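Local atomic coordinates of uncharacterized IolB-like protein (Salmonella typhimurium LT2, PDB entry 2QJV), a protein that probably acts as a sugar-acid (glucuronate-type) isomerase of the KduI/IolB family, a nickel-bound member of the cupin superfamily. Residues F192-F198 / A235-N239; E125-E129 / V140-L144; E50-V54 / A150-V155; R75-R81 / E157-N161. The protein carries 2 engineered substitutions. All coordinates share one frame; numbering follows the deposited sequence.

Interaction 1. Residues F192-F198 / A235-N239; sequences FNPPQGF and AGYDN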
loop_
_atom_site.group_PDB
_atom_site.type_symbol
_atom_site.label_atom_id
_atom_site.label_comp_id
_atom_site.label_asym_id
_atom_site.label_seq_id
_atom_site.Cartn_x
_atom_site.Cartn_y
_atom_site.Cartn_z
ATOM N N PHE A 192 18.139 -16.561 15.190
ATOM C CA PHE A 192 17.731 -16.338 16.582
ATOM C C PHE A 192 17.930 -17.550 17.471
ATOM O O PHE A 192 17.860 -18.711 17.014
ATOM C CB PHE A 192 16.262 -15.866 16.658
ATOM C CG PHE A 192 16.037 -14.604 15.936
ATOM C CD1 PHE A 192 16.256 -13.368 16.569
ATOM C CD2 PHE A 192 15.706 -14.619 14.584
ATOM C CE1 PHE A 192 16.150 -12.205 15.846
ATOM C CE2 PHE A 192 15.630 -13.447 13.861
ATOM C CZ PHE A 192 15.815 -12.249 14.493
ATOM N N ASN A 193 18.258 -17.244 18.726
ATOM C CA ASN A 193 18.396 -18.201 19.796
ATOM C C ASN A 193 17.698 -17.669 21.058
ATOM O O ASN A 193 18.119 -16.640 21.626
ATOM C CB ASN A 193 19.870 -18.566 20.075
ATOM C CG ASN A 193 19.994 -19.711 21.047
ATOM O OD1 ASN A 193 19.244 -20.668 20.984
ATOM N ND2 ASN A 193 20.928 -19.601 21.976
ATOM N N PRO A 194 16.613 -18.347 21.508
ATOM C CA PRO A 194 15.947 -19.536 20.921
ATOM C C PRO A 194 15.384 -19.239 19.519
ATOM O O PRO A 194 15.179 -18.077 19.182
ATOM C CB PRO A 194 14.871 -19.912 21.960
ATOM C CG PRO A 194 15.283 -19.212 23.207
ATOM C CD PRO A 194 16.028 -17.984 22.801
ATOM N N PRO A 195 15.152 -20.286 18.686
ATOM C CA PRO A 195 14.809 -20.077 17.270
ATOM C C PRO A 195 13.481 -19.405 16.911
ATOM O O PRO A 195 13.388 -18.880 15.789
ATOM C CB PRO A 195 14.844 -21.519 16.674
ATOM C CG PRO A 195 14.658 -22.416 17.828
ATOM C CD PRO A 195 15.191 -21.714 19.044
ATOM N N GLN A 196 12.507 -19.348 17.826
ATOM C CA GLN A 196 11.196 -18.754 17.503
ATOM C C GLN A 196 11.165 -17.214 17.638
ATOM O O GLN A 196 10.119 -16.592 17.440
ATOM C CB GLN A 196 10.044 -19.368 18.335
ATOM C CG GLN A 196 9.993 -18.981 19.821
ATOM C CD GLN A 196 10.861 -19.825 20.732
ATOM O OE1 GLN A 196 11.867 -20.412 20.314
ATOM N NE2 GLN A 196 10.457 -19.900 22.007
ATOM N N GLY A 197 12.307 -16.610 17.951
ATOM C CA GLY A 197 12.395 -15.165 18.122
ATOM C C GLY A 197 12.351 -14.321 16.877
ATOM O O GLY A 197 12.324 -14.814 15.743
ATOM N N PHE A 198 12.348 -13.017 17.120
ATOM C CA PHE A 198 12.434 -12.025 16.069
ATOM C C PHE A 198 13.180 -10.785 16.577
ATOM O O PHE A 198 13.452 -10.653 17.766
ATOM C CB PHE A 198 11.026 -11.646 15.536
ATOM C CG PHE A 198 10.171 -10.894 16.518
ATOM C CD1 PHE A 198 9.319 -11.574 17.388
ATOM C CD2 PHE A 198 10.167 -9.498 16.548
ATOM C CE1 PHE A 198 8.482 -10.876 18.292
ATOM C CE2 PHE A 198 9.361 -8.793 17.482
ATOM C CZ PHE A 198 8.510 -9.482 18.335
ATOM N N ALA A 235 14.251 -8.664 24.080
ATOM C CA ALA A 235 14.553 -9.416 25.308
ATOM C C ALA A 235 14.188 -10.910 25.161
ATOM O O ALA A 235 13.074 -11.259 24.745
ATOM C CB ALA A 235 13.854 -8.811 26.522
ATOM N N GLY A 236 15.129 -11.781 25.524
ATOM C CA GLY A 236 14.940 -13.228 25.422
ATOM C C GLY A 236 15.460 -13.875 24.162
ATOM O O GLY A 236 15.723 -15.078 24.150
ATOM N N TYR A 237 15.653 -13.087 23.104
ATOM C CA TYR A 237 16.117 -13.605 21.814
ATOM C C TYR A 237 17.413 -12.999 21.306
ATOM O O TYR A 237 17.452 -11.872 20.794
ATOM C CB TYR A 237 15.030 -13.451 20.753
ATOM C CG TYR A 237 13.796 -14.237 21.110
ATOM C CD1 TYR A 237 13.810 -15.635 21.063
ATOM C CD2 TYR A 237 12.611 -13.601 21.478
ATOM C CE1 TYR A 237 12.690 -16.364 21.382
ATOM C CE2 TYR A 237 11.467 -14.359 21.833
ATOM C CZ TYR A 237 11.532 -15.718 21.781
ATOM O OH TYR A 237 10.405 -16.452 22.100
ATOM N N ASP A 238 18.473 -13.778 21.479
ATOM C CA ASP A 238 19.786 -13.435 20.935
ATOM C C ASP A 238 19.718 -13.490 19.385
ATOM O O ASP A 238 18.979 -14.291 18.778
ATOM C CB ASP A 238 20.900 -14.346 21.463
ATOM C CG ASP A 238 21.231 -14.131 22.914
ATOM O OD1 ASP A 238 21.041 -13.034 23.484
ATOM O OD2 ASP A 238 21.698 -15.114 23.487
ATOM N N ASN A 239 20.454 -12.586 18.755
ATOM C CA ASN A 239 20.478 -12.431 17.308
ATOM C C ASN A 239 21.896 -12.636 16.738
ATOM O O ASN A 239 22.905 -12.440 17.414
ATOM C CB ASN A 239 19.875 -11.050 16.945
ATOM C CG ASN A 239 19.926 -10.684 15.437
ATOM O OD1 ASN A 239 20.651 -9.749 15.093
ATOM N ND2 ASN A 239 19.142 -11.375 14.548
HETATM O O HOH W 1 22.709 -17.347 22.297
HETATM O O HOH W 2 19.343 -16.790 24.496
HETATM O O HOH W 3 16.027 -10.288 19.011
#
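At one edge of the five-stranded antiparallel sheet, strand 181-193 pairs with the start of strand 238-246, and the chain leaving the first strand folds over Y237. N193 and D238 form the antiparallel hydrogen-bonded pair: N193 N donates a hydrogen bond to D238 O (3.0 Å), and D238 N donates one to N193 O over 2.9 Å, less straight at 138°. Their side chains share one face, where one water accepts from N193 ND2 and donates to D238 OD2; D238 OD1 is taken by the backbone N of A162. On the other face, N239 ND2 lies 3.4 Å from F192 CE1, with amide and ring planes 37° apart, while that nitrogen is hydrogen-bonded to H190 ND1.

Beyond the pair a cis peptide bond before P194 swings the chain aside, and a type I turn from P194 to G197 brings it back over the tyrosine. This turn sets G197 CA squarely above the Y237 ring, 3.3 Å from its centroid, as a CH-pi contact. Lacking a side chain, the glycine lets the backbone lie directly on the ring face. P194 O meets the edge of the same ring, 3.4 Å from Y237 CD1, and P194 CD packs nearby. Q196 CG, set between backbone N and carbonyl carbon (chi1 72°), lies 3.4 Å from Y237 OH. In this KduI/IolB chain of the cupin clan the turn also faces a neighbouring subunit: Y237 OH bonds H260 and W262 of the second subunit, and Q196 NE2 bonds the carbonyl of its N259.

Interaction 2. Residues E125-E129 / V140-L144; sequences EVGVE and VHNIL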
loop_
_atom_site.group_PDB
_atom_site.type_symbol
_atom_site.label_atom_id
_atom_site.label_comp_id
_atom_site.label_asym_id
_atom_site.label_seq_id
_atom_site.Cartn_x
_atom_site.Cartn_y
_atom_site.Cartn_z
ATOM N N GLU A 125 42.108 -16.919 10.023
ATOM C CA GLU A 125 42.172 -15.771 9.102
ATOM C C GLU A 125 40.997 -14.799 9.268
ATOM O O GLU A 125 40.911 -13.843 8.522
ATOM C CB GLU A 125 42.235 -16.222 7.633
ATOM C CG GLU A 125 43.601 -16.772 7.176
ATOM C CD GLU A 125 43.768 -18.210 7.500
ATOM O OE1 GLU A 125 42.925 -19.014 7.046
ATOM O OE2 GLU A 125 44.767 -18.544 8.186
ATOM N N VAL A 126 40.100 -15.056 10.223
ATOM C CA VAL A 126 38.929 -14.203 10.485
ATOM C C VAL A 126 39.280 -13.212 11.585
ATOM O O VAL A 126 39.689 -13.625 12.665
ATOM C CB VAL A 126 37.709 -15.047 10.944
ATOM C CG1 VAL A 126 36.516 -14.144 11.354
ATOM C CG2 VAL A 126 37.321 -16.084 9.888
ATOM N N GLY A 127 39.153 -11.911 11.322
ATOM C CA GLY A 127 39.389 -10.906 12.347
ATOM C C GLY A 127 38.212 -10.852 13.331
ATOM O O GLY A 127 37.082 -10.662 12.912
ATOM N N VAL A 128 38.501 -11.053 14.616
ATOM C CA VAL A 128 37.515 -11.052 15.700
ATOM C C VAL A 128 37.634 -9.735 16.436
ATOM O O VAL A 128 38.733 -9.329 16.807
ATOM C CB VAL A 128 37.719 -12.231 16.670
ATOM C CG1 VAL A 128 36.791 -12.118 17.883
ATOM C CG2 VAL A 128 37.549 -13.600 15.939
ATOM N N GLU A 129 36.513 -9.035 16.603
ATOM C CA GLU A 129 36.489 -7.760 17.319
ATOM C C GLU A 129 35.154 -7.558 18.039
ATOM O O GLU A 129 34.130 -8.121 17.662
ATOM C CB GLU A 129 36.806 -6.569 16.388
ATOM C CG GLU A 129 35.895 -6.436 15.204
ATOM C CD GLU A 129 36.124 -5.158 14.357
ATOM O OE1 GLU A 129 36.947 -4.300 14.766
ATOM O OE2 GLU A 129 35.463 -5.019 13.285
ATOM N N VAL A 140 31.942 -9.238 16.448
ATOM C CA VAL A 140 32.060 -9.119 15.007
ATOM C C VAL A 140 33.194 -10.053 14.497
ATOM O O VAL A 140 34.275 -10.089 15.084
ATOM C CB VAL A 140 32.298 -7.632 14.609
ATOM C CG1 VAL A 140 32.476 -7.435 13.072
ATOM C CG2 VAL A 140 31.182 -6.722 15.208
ATOM N N HIS A 141 32.861 -10.855 13.487
ATOM C CA HIS A 141 33.777 -11.734 12.760
ATOM C C HIS A 141 33.917 -11.248 11.324
ATOM O O HIS A 141 32.993 -11.383 10.486
ATOM C CB HIS A 141 33.310 -13.193 12.741
ATOM C CG HIS A 141 33.245 -13.860 14.089
ATOM N ND1 HIS A 141 32.465 -14.975 14.312
ATOM C CD2 HIS A 141 33.833 -13.569 15.277
ATOM C CE1 HIS A 141 32.606 -15.362 15.570
ATOM N NE2 HIS A 141 33.422 -14.517 16.185
ATOM N N ASN A 142 35.073 -10.644 11.032
ATOM C CA ASN A 142 35.384 -10.158 9.675
ATOM C C ASN A 142 35.909 -11.291 8.801
ATOM O O ASN A 142 37.122 -11.562 8.740
ATOM C CB ASN A 142 36.361 -8.968 9.745
ATOM C CG ASN A 142 35.723 -7.742 10.395
ATOM O OD1 ASN A 142 36.160 -7.273 11.462
ATOM N ND2 ASN A 142 34.662 -7.246 9.781
ATOM N N ILE A 143 34.958 -11.984 8.176
ATOM C CA ILE A 143 35.240 -13.109 7.281
ATOM C C ILE A 143 36.018 -12.651 6.022
ATOM O O ILE A 143 37.030 -13.235 5.673
ATOM C CB ILE A 143 33.952 -13.878 6.891
ATOM C CG1 ILE A 143 33.352 -14.565 8.134
ATOM C CG2 ILE A 143 34.246 -14.894 5.725
ATOM C CD1 ILE A 143 31.941 -15.083 7.954
ATOM N N LEU A 144 35.555 -11.589 5.385
ATOM C CA LEU A 144 36.144 -11.094 4.171
ATOM C C LEU A 144 36.063 -9.565 4.122
ATOM O O LEU A 144 35.178 -8.994 3.478
ATOM C CB LEU A 144 35.500 -11.760 2.945
ATOM C CG LEU A 144 36.167 -11.513 1.571
ATOM C CD1 LEU A 144 37.705 -11.640 1.628
ATOM C CD2 LEU A 144 35.526 -12.452 0.543
HETATM O O HOH W 4 39.570 -12.976 5.770
HETATM O O HOH W 5 39.769 -11.480 8.061
#
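E125 meets the partner strand through solvent: two waters lie between E125 O and the carbonyls of N142 and I143 and probably bridge them, where the backbone pairing gives way. V126 follows with direct packing, its CG1 methyl resting 3.6 Å from H141 CB. G127 then opens the beta hairpin of strands 127-131 and 138-142. Its carbonyl takes a short, straight bond from N142 N (2.8 Å, 167°), whereas the return bond from G127 N to N142 O is weak at 3.3 Å, next to an inverse gamma turn centred on N142. V128 sits opposite H141 as a non-hydrogen-bonded pair; the two side chains run alongside each other, with V128 CG2 3.8 Å from H141 CD2. E129 closes the walk with two firm bonds to V140: E129 N to V140 O at 2.9 Å and V140 N to E129 O at 2.7 Å. Its side chain, extended beyond CG, lies beside V140, CG to CB 3.8 Å, and its carboxylate is paired with R131. V126 and V128 only pack against H141, whose polar ND1 bonds E157 instead. The chemistry is therefore graded, from firm, direct backbone bonds at the E129 end to contacts through water at E125.

Interaction 3. Residues E50-V54 / A150-V155; sequences ERCLV and ADSLLV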
loop_
_atom_site.group_PDB
_atom_site.type_symbol
_atom_site.label_atom_id
_atom_site.label_comp_id
_atom_site.label_asym_id
_atom_site.label_seq_id
_atom_site.Cartn_x
_atom_site.Cartn_y
_atom_site.Cartn_z
ATOM N N GLU A 50 32.407 -14.106 -8.545
ATOM C CA GLU A 50 33.232 -14.654 -7.473
ATOM C C GLU A 50 32.259 -14.985 -6.327
ATOM O O GLU A 50 31.144 -14.453 -6.240
ATOM C CB GLU A 50 34.355 -13.729 -6.985
ATOM C CG GLU A 50 33.883 -12.432 -6.421
ATOM C CD GLU A 50 34.964 -11.599 -5.774
ATOM O OE1 GLU A 50 36.184 -11.866 -5.975
ATOM O OE2 GLU A 50 34.546 -10.650 -5.061
ATOM N N ARG A 51 32.684 -15.917 -5.493
ATOM C CA ARG A 51 31.911 -16.423 -4.385
ATOM C C ARG A 51 32.721 -16.618 -3.087
ATOM O O ARG A 51 33.943 -16.837 -3.089
ATOM C CB ARG A 51 31.260 -17.769 -4.748
ATOM C CG ARG A 51 30.142 -17.727 -5.779
ATOM C CD ARG A 51 29.734 -19.105 -6.316
ATOM N NE ARG A 51 28.585 -18.984 -7.235
ATOM C CZ ARG A 51 28.663 -18.714 -8.542
ATOM N NH1 ARG A 51 29.823 -18.501 -9.124
ATOM N NH2 ARG A 51 27.553 -18.597 -9.268
ATOM N N CYS A 52 31.989 -16.519 -1.973
ATOM C CA CYS A 52 32.489 -16.810 -0.651
ATOM C C CYS A 52 31.446 -17.766 -0.036
ATOM O O CYS A 52 30.297 -17.423 0.185
ATOM C CB CYS A 52 32.702 -15.552 0.212
ATOM S SG CYS A 52 33.434 -15.906 1.837
ATOM N N LEU A 53 31.879 -19.005 0.126
ATOM C CA LEU A 53 31.093 -20.090 0.684
ATOM C C LEU A 53 31.292 -20.021 2.161
ATOM O O LEU A 53 32.411 -20.245 2.634
ATOM C CB LEU A 53 31.599 -21.433 0.187
ATOM C CG LEU A 53 31.182 -21.956 -1.206
ATOM C CD1 LEU A 53 31.090 -20.853 -2.221
ATOM C CD2 LEU A 53 32.136 -23.084 -1.633
ATOM N N VAL A 54 30.248 -19.696 2.893
ATOM C CA VAL A 54 30.319 -19.589 4.353
ATOM C C VAL A 54 29.578 -20.785 4.966
ATOM O O VAL A 54 28.400 -21.042 4.650
ATOM C CB VAL A 54 29.767 -18.264 4.884
ATOM C CG1 VAL A 54 29.849 -18.241 6.454
ATOM C CG2 VAL A 54 30.500 -17.046 4.246
ATOM N N ALA A 150 39.716 -9.829 -2.482
ATOM C CA ALA A 150 38.565 -10.244 -3.265
ATOM C C ALA A 150 38.340 -9.145 -4.316
ATOM O O ALA A 150 38.807 -8.017 -4.157
ATOM C CB ALA A 150 37.299 -10.507 -2.406
ATOM N N ASP A 151 37.635 -9.460 -5.397
ATOM C CA ASP A 151 37.359 -8.467 -6.418
ATOM C C ASP A 151 36.275 -7.457 -5.976
ATOM O O ASP A 151 36.357 -6.268 -6.236
ATOM C CB ASP A 151 36.854 -9.110 -7.727
ATOM C CG ASP A 151 37.780 -10.179 -8.296
ATOM O OD1 ASP A 151 38.965 -10.296 -7.902
ATOM O OD2 ASP A 151 37.251 -10.929 -9.159
ATOM N N SER A 152 35.272 -7.985 -5.307
ATOM C CA SER A 152 34.026 -7.270 -4.984
ATOM C C SER A 152 33.464 -7.517 -3.574
ATOM O O SER A 152 33.046 -6.575 -2.887
ATOM C CB SER A 152 32.972 -7.692 -6.025
ATOM O OG SER A 152 33.341 -7.264 -7.340
ATOM N N LEU A 153 33.474 -8.790 -3.159
ATOM C CA LEU A 153 32.832 -9.252 -1.909
ATOM C C LEU A 153 33.403 -8.719 -0.597
ATOM O O LEU A 153 34.619 -8.683 -0.384
ATOM C CB LEU A 153 32.813 -10.802 -1.837
ATOM C CG LEU A 153 31.854 -11.569 -2.763
ATOM C CD1 LEU A 153 32.264 -13.088 -2.881
ATOM C CD2 LEU A 153 30.369 -11.387 -2.347
ATOM N N LEU A 154 32.479 -8.326 0.283
ATOM C CA LEU A 154 32.769 -7.930 1.644
ATOM C C LEU A 154 31.781 -8.766 2.454
ATOM O O LEU A 154 30.595 -8.728 2.181
ATOM C CB LEU A 154 32.564 -6.441 1.852
ATOM C CG LEU A 154 33.467 -5.484 1.031
ATOM C CD1 LEU A 154 32.924 -4.036 1.056
ATOM C CD2 LEU A 154 34.887 -5.571 1.545
ATOM N N VAL A 155 32.289 -9.522 3.426
ATOM C CA VAL A 155 31.484 -10.469 4.225
ATOM C C VAL A 155 31.834 -10.330 5.708
ATOM O O VAL A 155 33.007 -10.277 6.095
ATOM C CB VAL A 155 31.641 -11.954 3.754
ATOM C CG1 VAL A 155 30.729 -12.911 4.554
ATOM C CG2 VAL A 155 31.395 -12.098 2.227
#
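E50 turns its CG in between its own backbone N and carbonyl carbon (chi1 61°) and then runs straight out (chi2 172°), which carries the carboxylate into the bend at D151-L153. Three consecutive backbone N-H groups converge on it. D151 N reaches OE1 of E50 on the syn side at 2.9 Å. The other oxygen takes two: L153 N meets E50 OE2 at 2.9 Å, almost in line with the C-O bond, and S152 N comes to E50 OE2 from above the carboxylate plane at 2.8 Å. Y88 OH adds a further bond to OE1, so both oxygens of this buried carboxylate are well satisfied. Such a set of amide donors would be expected to favour the charged form.

The cupin fold packs beta sheets face to face, and here strand 49-55 of the six-stranded sheet approaches the start of strand 154-160 in the five-stranded one. Side-chain packing takes over from the polar grip along this interface. L153 slides past E50 in the opposite direction, its CD1 lying 3.6 Å from C52 N and also near C52 CB. Farther on, C52 CB meets V155 CG2 at 4.2 Å, and methyls of V54 and V155 pass each other at a similar distance; L242 of strand 238-246 packs against both valines. The carboxylate of D151 lies only 17° from parallel to that of E50, with E50 OE1 and D151 OD2 3.5 Å apart; the backbone N-H groups of F113 and G114 bond D151 OD2, which would ease the repulsion between the two acids.

Interaction 4. Residues R75-R81 / E157-N161; sequences RMSPFER and EVYTN. With SO4 (sulfate ion), chain I.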
loop_
_atom_site.group_PDB
_atom_site.type_symbol
_atom_site.label_atom_id
_atom_site.label_comp_id
_atom_site.label_asym_id
_atom_site.label_seq_id
_atom_site.Cartn_x
_atom_site.Cartn_y
_atom_site.Cartn_z
ATOM N N ARG A 75 31.682 -25.468 14.010
ATOM C CA ARG A 75 30.442 -25.201 14.741
ATOM C C ARG A 75 29.232 -25.882 14.081
ATOM O O ARG A 75 29.104 -25.939 12.842
ATOM C CB ARG A 75 30.217 -23.692 14.882
ATOM C CG ARG A 75 29.761 -22.954 13.637
ATOM C CD ARG A 75 29.959 -21.457 13.791
ATOM N NE ARG A 75 29.262 -20.764 12.717
ATOM C CZ ARG A 75 29.370 -19.478 12.420
ATOM N NH1 ARG A 75 30.212 -18.697 13.063
ATOM N NH2 ARG A 75 28.639 -18.981 11.427
HETATM N N MSE A 76 28.371 -26.399 14.940
HETATM C CA MSE A 76 27.122 -27.038 14.551
HETATM C C MSE A 76 25.940 -26.072 14.682
HETATM O O MSE A 76 24.812 -26.432 14.379
HETATM C CB MSE A 76 26.932 -28.303 15.373
HETATM C CG MSE A 76 28.127 -29.283 15.220
HETATM SE SE MSE A 76 28.497 -29.795 13.354
HETATM C CE MSE A 76 26.926 -30.801 13.059
ATOM N N SER A 77 26.238 -24.839 15.102
ATOM C CA SER A 77 25.294 -23.747 15.209
ATOM C C SER A 77 26.054 -22.411 15.135
ATOM O O SER A 77 27.136 -22.277 15.726
ATOM C CB SER A 77 24.528 -23.775 16.523
ATOM O OG SER A 77 23.771 -22.568 16.665
ATOM N N PRO A 78 25.487 -21.403 14.474
ATOM C CA PRO A 78 26.176 -20.084 14.515
ATOM C C PRO A 78 26.320 -19.521 15.972
ATOM O O PRO A 78 27.284 -18.834 16.280
ATOM C CB PRO A 78 25.290 -19.208 13.591
ATOM C CG PRO A 78 23.949 -19.838 13.674
ATOM C CD PRO A 78 24.239 -21.317 13.675
ATOM N N PHE A 79 25.439 -19.962 16.871
ATOM C CA PHE A 79 25.383 -19.505 18.260
ATOM C C PHE A 79 26.488 -20.069 19.191
ATOM O O PHE A 79 26.502 -19.789 20.388
ATOM C CB PHE A 79 23.951 -19.696 18.804
ATOM C CG PHE A 79 22.990 -18.730 18.168
ATOM C CD1 PHE A 79 23.037 -17.376 18.521
ATOM C CD2 PHE A 79 22.115 -19.136 17.168
ATOM C CE1 PHE A 79 22.210 -16.439 17.894
ATOM C CE2 PHE A 79 21.273 -18.210 16.542
ATOM C CZ PHE A 79 21.326 -16.866 16.913
ATOM N N GLU A 80 27.417 -20.834 18.620
ATOM C CA GLU A 80 28.617 -21.257 19.338
ATOM C C GLU A 80 29.568 -20.052 19.503
ATOM O O GLU A 80 30.454 -20.112 20.351
ATOM C CB GLU A 80 29.328 -22.418 18.645
ATOM C CG GLU A 80 28.546 -23.719 18.775
ATOM C CD GLU A 80 29.261 -24.935 18.207
ATOM O OE1 GLU A 80 30.498 -24.986 18.271
ATOM O OE2 GLU A 80 28.572 -25.859 17.729
ATOM N N ARG A 81 29.379 -18.991 18.695
ATOM C CA ARG A 81 30.158 -17.727 18.793
ATOM C C ARG A 81 31.663 -17.936 18.538
ATOM O O ARG A 81 32.522 -17.319 19.186
ATOM C CB ARG A 81 29.964 -17.035 20.137
ATOM C CG ARG A 81 28.523 -16.638 20.426
ATOM C CD ARG A 81 28.392 -16.093 21.814
ATOM N NE ARG A 81 29.031 -14.793 22.075
ATOM C CZ ARG A 81 28.475 -13.594 21.874
ATOM N NH1 ARG A 81 27.247 -13.458 21.415
ATOM N NH2 ARG A 81 29.154 -12.507 22.189
ATOM N N GLU A 157 30.009 -11.335 9.862
ATOM C CA GLU A 157 28.938 -11.879 10.704
ATOM C C GLU A 157 29.009 -11.142 12.075
ATOM O O GLU A 157 30.090 -10.812 12.597
ATOM C CB GLU A 157 28.941 -13.427 10.756
ATOM C CG GLU A 157 30.093 -14.049 11.442
ATOM C CD GLU A 157 30.117 -15.562 11.414
ATOM O OE1 GLU A 157 29.343 -16.224 10.673
ATOM O OE2 GLU A 157 31.023 -16.072 12.065
ATOM N N VAL A 158 27.834 -10.843 12.626
ATOM C CA VAL A 158 27.676 -10.088 13.854
ATOM C C VAL A 158 26.690 -10.768 14.826
ATOM O O VAL A 158 25.669 -11.319 14.389
ATOM C CB VAL A 158 27.185 -8.636 13.530
ATOM C CG1 VAL A 158 27.015 -7.786 14.817
ATOM C CG2 VAL A 158 28.133 -7.948 12.528
ATOM N N TYR A 159 27.052 -10.738 16.116
ATOM C CA TYR A 159 26.269 -11.290 17.215
ATOM C C TYR A 159 25.810 -10.171 18.095
ATOM O O TYR A 159 26.616 -9.438 18.651
ATOM C CB TYR A 159 27.058 -12.268 18.070
ATOM C CG TYR A 159 27.538 -13.461 17.335
ATOM C CD1 TYR A 159 28.669 -13.394 16.525
ATOM C CD2 TYR A 159 26.908 -14.672 17.487
ATOM C CE1 TYR A 159 29.131 -14.500 15.853
ATOM C CE2 TYR A 159 27.355 -15.781 16.818
ATOM C CZ TYR A 159 28.473 -15.708 16.022
ATOM O OH TYR A 159 28.887 -16.827 15.352
ATOM N N THR A 160 24.484 -10.055 18.220
ATOM C CA THR A 160 23.851 -9.014 19.005
ATOM C C THR A 160 23.023 -9.690 20.100
ATOM O O THR A 160 22.010 -10.306 19.828
ATOM C CB THR A 160 23.000 -8.051 18.130
ATOM O OG1 THR A 160 23.755 -7.641 16.975
ATOM C CG2 THR A 160 22.534 -6.778 18.961
ATOM N N ASN A 161 23.443 -9.532 21.338
ATOM C CA ASN A 161 22.696 -10.136 22.460
ATOM C C ASN A 161 21.361 -9.436 22.706
ATOM O O ASN A 161 21.200 -8.239 22.391
ATOM C CB ASN A 161 23.591 -10.223 23.691
ATOM C CG ASN A 161 24.756 -11.188 23.481
ATOM O OD1 ASN A 161 24.781 -11.997 22.530
ATOM N ND2 ASN A 161 25.704 -11.119 24.363
HETATM S S SO4 I . 32.417 -13.510 23.576
HETATM O O1 SO4 I . 33.795 -13.288 23.090
HETATM O O2 SO4 I . 31.697 -12.277 23.231
HETATM O O3 SO4 I . 32.377 -13.684 25.038
HETATM O O4 SO4 I . 31.865 -14.755 23.007
HETATM O O HOH W 6 27.417 -10.025 21.303
#
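R75 and E157 come at each other from opposite directions, guanidinium and carboxylate nearly coplanar at 18°, and meet end-on as a two-pronged salt bridge. R75 NH1 holds E157 OE2 and R75 NH2 holds E157 OE1, each over 2.9 Å on the syn side. Further bonds fix both groups: R75 NE and NH1 give to the carbonyls of V56 and I82, while E157 OE1 accepts from Y240 OH. Y159 stands almost perpendicular to the R75 guanidinium, its ring plane at 88°, and its hydroxyl donates to P78 O (2.7 Å). That carbonyl also accepts from R81 N, the two donors arriving from opposite faces of its plane.

In the fold, this ties the loop between strands 60-61 and 86-89 onto strand 154-160 of the five-stranded sheet. An ST turn, S77 OG accepting from F79 N, opens the short 3-10 segment 78-80. R81 then slides past Y159 in the reverse direction, with CG 3.9 Å from Y159 CD2. A bend at chi3 (69°) brings R81 NH1 within 3.6 Å of Y159 CB, while the NE/NH2 edge meets a sulfate, probably from the crystallisation liquor. There R81 NE reaches SO4 O4 at 3.0 Å and R81 NH2 reaches SO4 O2 at 2.8 Å, while H130 NE2 also bonds the ion.

Overall arrangement
All four contacts draw on the five-stranded sheet. Interactions 3 and 4 use successive parts of strand 154-160, their centres 20 Å apart, and tie it to strand 49-55 of the six-stranded sheet and to loop 75-81. Interaction 2, the hairpin on the neighbouring strand 138-142, lies within the chain spanned by each of them and touches both, through L144 and V155 and through H141 and E157. Interaction 1 follows last in sequence; it meets interaction 4 where N239 N approaches T160 O, yet lies 28 Å from interaction 3, centre to centre. The sheet thus connects the packing between sheets in the chain's interior with a turn that contacts a neighbouring subunit.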